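Local coordinates for ScaE cell-surface anchored scaffoldin protein (Ruminococcus flavefaciens, PDB 2ZF9) that anchors cellulosomal components to the bacterial cell surface, probably by binding dockerin modules through the cohesin module described here, at residues 51-56 against 129-134. Residues are numbered along the deposited sequence; the frame is centred on the assembly and turned at random.
Sequences VTMELS and FVLQVP
Met53, modelled as selenomethionine, and Phe129 face each other as a hydrogen-bonded antiparallel pair, each N–H bonded to the other's carbonyl. The bond from Met53 N to Phe129 O is short, 2.7 Å, and almost straight at 177°. Val51 and Leu131 form a second such pair, while Thr52 and Val130 between them make a non-hydrogen-bonded pair, where Val130 CA comes within 3.2 Å of Val51 O in a CA-H...O contact.

Phe129 CB points to the same face of the sheet as Met53. With chi1 at 54°, CG lies between the backbone N and the carbonyl carbon, 4.1 Å from Met53 O, and the ring leans over the partner strand. CD1 meets Met53 O at 3.5 Å, CE1 passes Met53 C and O, and Leu55 N stands near the ring plane at the edge. On the same ring face as Met53 O, Met53 CB sits over CD2, CE2 and the tip CZ, a CH-pi contact 3.8 Å from the centroid. A flat ring suits this place because it spreads over backbone and CB alike. The flexible selenomethionine chain bends, its end leading away, while CG touches Leu131 CD1 at 4.2 Å. Val51 CG2 reaches Val133 CG2, branched apolar side chains filling the same buried side. Thr52, on the opposite face, is exposed, as befits its hydroxyl.

The pair joins strands 50-58 and 124-132 of the cohesin fold, a jelly-roll beta sandwich. Their apolar face, with Val51, Met53, Phe129 and Leu131, packs on Val145 of strand 142-149 and Ile185 of strand 180-187; strand 33-41 flanks 50-58, and Phe110 meets the Phe129 ring edge-to-face.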
loop_
_atom_site.group_PDB
_atom_site.type_symbol
_atom_site.label_atom_id
_atom_site.label_comp_id
_atom_site.label_asym_id
_atom_site.label_seq_id
_atom_site.Cartn_x
_atom_site.Cartn_y
_atom_site.Cartn_z
ATOM N N VAL A 51 -12.495 -8.403 5.722
ATOM C CA VAL A 51 -11.861 -8.716 4.457
ATOM C C VAL A 51 -10.336 -8.609 4.606
ATOM O O VAL A 51 -9.811 -7.555 4.994
ATOM C CB VAL A 51 -12.378 -7.764 3.314
ATOM C CG1 VAL A 51 -11.761 -8.152 1.999
ATOM C CG2 VAL A 51 -13.907 -7.810 3.194
ATOM N N THR A 52 -9.629 -9.676 4.249
ATOM C CA THR A 52 -8.167 -9.632 4.167
ATOM C C THR A 52 -7.711 -8.878 2.921
ATOM O O THR A 52 -8.063 -9.238 1.800
ATOM C CB THR A 52 -7.573 -11.048 4.156
ATOM O OG1 THR A 52 -7.886 -11.662 5.406
ATOM C CG2 THR A 52 -6.017 -10.989 4.000
HETATM N N MSE A 53 -6.945 -7.811 3.138
HETATM C CA MSE A 53 -6.414 -6.983 2.054
HETATM C C MSE A 53 -4.894 -7.090 2.025
HETATM O O MSE A 53 -4.271 -7.308 3.069
HETATM C CB MSE A 53 -6.830 -5.525 2.290
HETATM C CG MSE A 53 -8.378 -5.307 2.367
HETATM SE SE MSE A 53 -9.190 -5.669 0.592
HETATM C CE MSE A 53 -8.672 -3.950 -0.281
ATOM N N GLU A 54 -4.308 -6.950 0.834
ATOM C CA GLU A 54 -2.850 -7.038 0.640
ATOM C C GLU A 54 -2.288 -5.854 -0.127
ATOM O O GLU A 54 -2.834 -5.455 -1.161
ATOM C CB GLU A 54 -2.480 -8.324 -0.122
ATOM C CG GLU A 54 -2.812 -9.596 0.672
ATOM C CD GLU A 54 -2.730 -10.863 -0.153
ATOM O OE1 GLU A 54 -2.946 -10.840 -1.398
ATOM O OE2 GLU A 54 -2.425 -11.894 0.473
ATOM N N LEU A 55 -1.189 -5.305 0.384
ATOM C CA LEU A 55 -0.355 -4.405 -0.383
ATOM C C LEU A 55 0.792 -5.223 -0.951
ATOM O O LEU A 55 1.575 -5.820 -0.203
ATOM C CB LEU A 55 0.170 -3.245 0.478
ATOM C CG LEU A 55 1.219 -2.273 -0.108
ATOM C CD1 LEU A 55 0.659 -1.481 -1.261
ATOM C CD2 LEU A 55 1.666 -1.280 0.992
ATOM N N SER A 56 0.874 -5.264 -2.283
ATOM C CA SER A 56 1.912 -6.050 -2.978
ATOM C C SER A 56 2.913 -5.194 -3.738
ATOM O O SER A 56 2.604 -4.055 -4.106
ATOM C CB SER A 56 1.238 -7.032 -3.967
ATOM O OG SER A 56 0.468 -7.982 -3.226
ATOM N N PHE A 129 -3.615 -7.082 5.897
ATOM C CA PHE A 129 -4.391 -6.392 6.938
ATOM C C PHE A 129 -5.878 -6.646 6.691
ATOM O O PHE A 129 -6.265 -7.118 5.617
ATOM C CB PHE A 129 -4.088 -4.860 6.978
ATOM C CG PHE A 129 -4.268 -4.150 5.632
ATOM C CD1 PHE A 129 -3.309 -4.283 4.626
ATOM C CD2 PHE A 129 -5.416 -3.366 5.379
ATOM C CE1 PHE A 129 -3.457 -3.612 3.401
ATOM C CE2 PHE A 129 -5.571 -2.694 4.151
ATOM C CZ PHE A 129 -4.591 -2.835 3.162
ATOM N N VAL A 130 -6.700 -6.364 7.692
ATOM C CA VAL A 130 -8.124 -6.715 7.616
ATOM C C VAL A 130 -8.968 -5.447 7.765
ATOM O O VAL A 130 -8.794 -4.706 8.742
ATOM C CB VAL A 130 -8.514 -7.734 8.749
ATOM C CG1 VAL A 130 -10.022 -8.016 8.786
ATOM C CG2 VAL A 130 -7.751 -9.059 8.559
ATOM N N LEU A 131 -9.902 -5.241 6.823
ATOM C CA LEU A 131 -10.844 -4.141 6.883
ATOM C C LEU A 131 -12.232 -4.728 6.972
ATOM O O LEU A 131 -12.552 -5.692 6.278
ATOM C CB LEU A 131 -10.736 -3.230 5.634
ATOM C CG LEU A 131 -9.425 -2.444 5.533
ATOM C CD1 LEU A 131 -9.358 -1.657 4.232
ATOM C CD2 LEU A 131 -9.277 -1.507 6.724
ATOM N N GLN A 132 -13.051 -4.151 7.838
ATOM C CA GLN A 132 -14.418 -4.619 7.964
ATOM C C GLN A 132 -15.432 -3.677 7.268
ATOM O O GLN A 132 -15.419 -2.460 7.439
ATOM C CB GLN A 132 -14.773 -4.882 9.435
ATOM C CG GLN A 132 -16.215 -5.436 9.626
ATOM C CD GLN A 132 -16.534 -5.735 11.084
ATOM O OE1 GLN A 132 -16.121 -4.999 11.976
ATOM N NE2 GLN A 132 -17.283 -6.825 11.328
ATOM N N VAL A 133 -16.277 -4.279 6.459
ATOM C CA VAL A 133 -17.307 -3.593 5.666
ATOM C C VAL A 133 -18.488 -3.244 6.583
ATOM O O VAL A 133 -18.795 -3.999 7.505
ATOM C CB VAL A 133 -17.735 -4.549 4.542
ATOM C CG1 VAL A 133 -18.904 -4.006 3.733
ATOM C CG2 VAL A 133 -16.536 -4.849 3.633
ATOM N N PRO A 134 -19.109 -2.069 6.393
ATOM C CA PRO A 134 -20.219 -1.702 7.315
ATOM C C PRO A 134 -21.483 -2.559 7.196
ATOM O O PRO A 134 -21.712 -3.228 6.187
ATOM C CB PRO A 134 -20.537 -0.256 6.929
ATOM C CG PRO A 134 -20.005 -0.097 5.527
ATOM C CD PRO A 134 -18.805 -0.993 5.427
#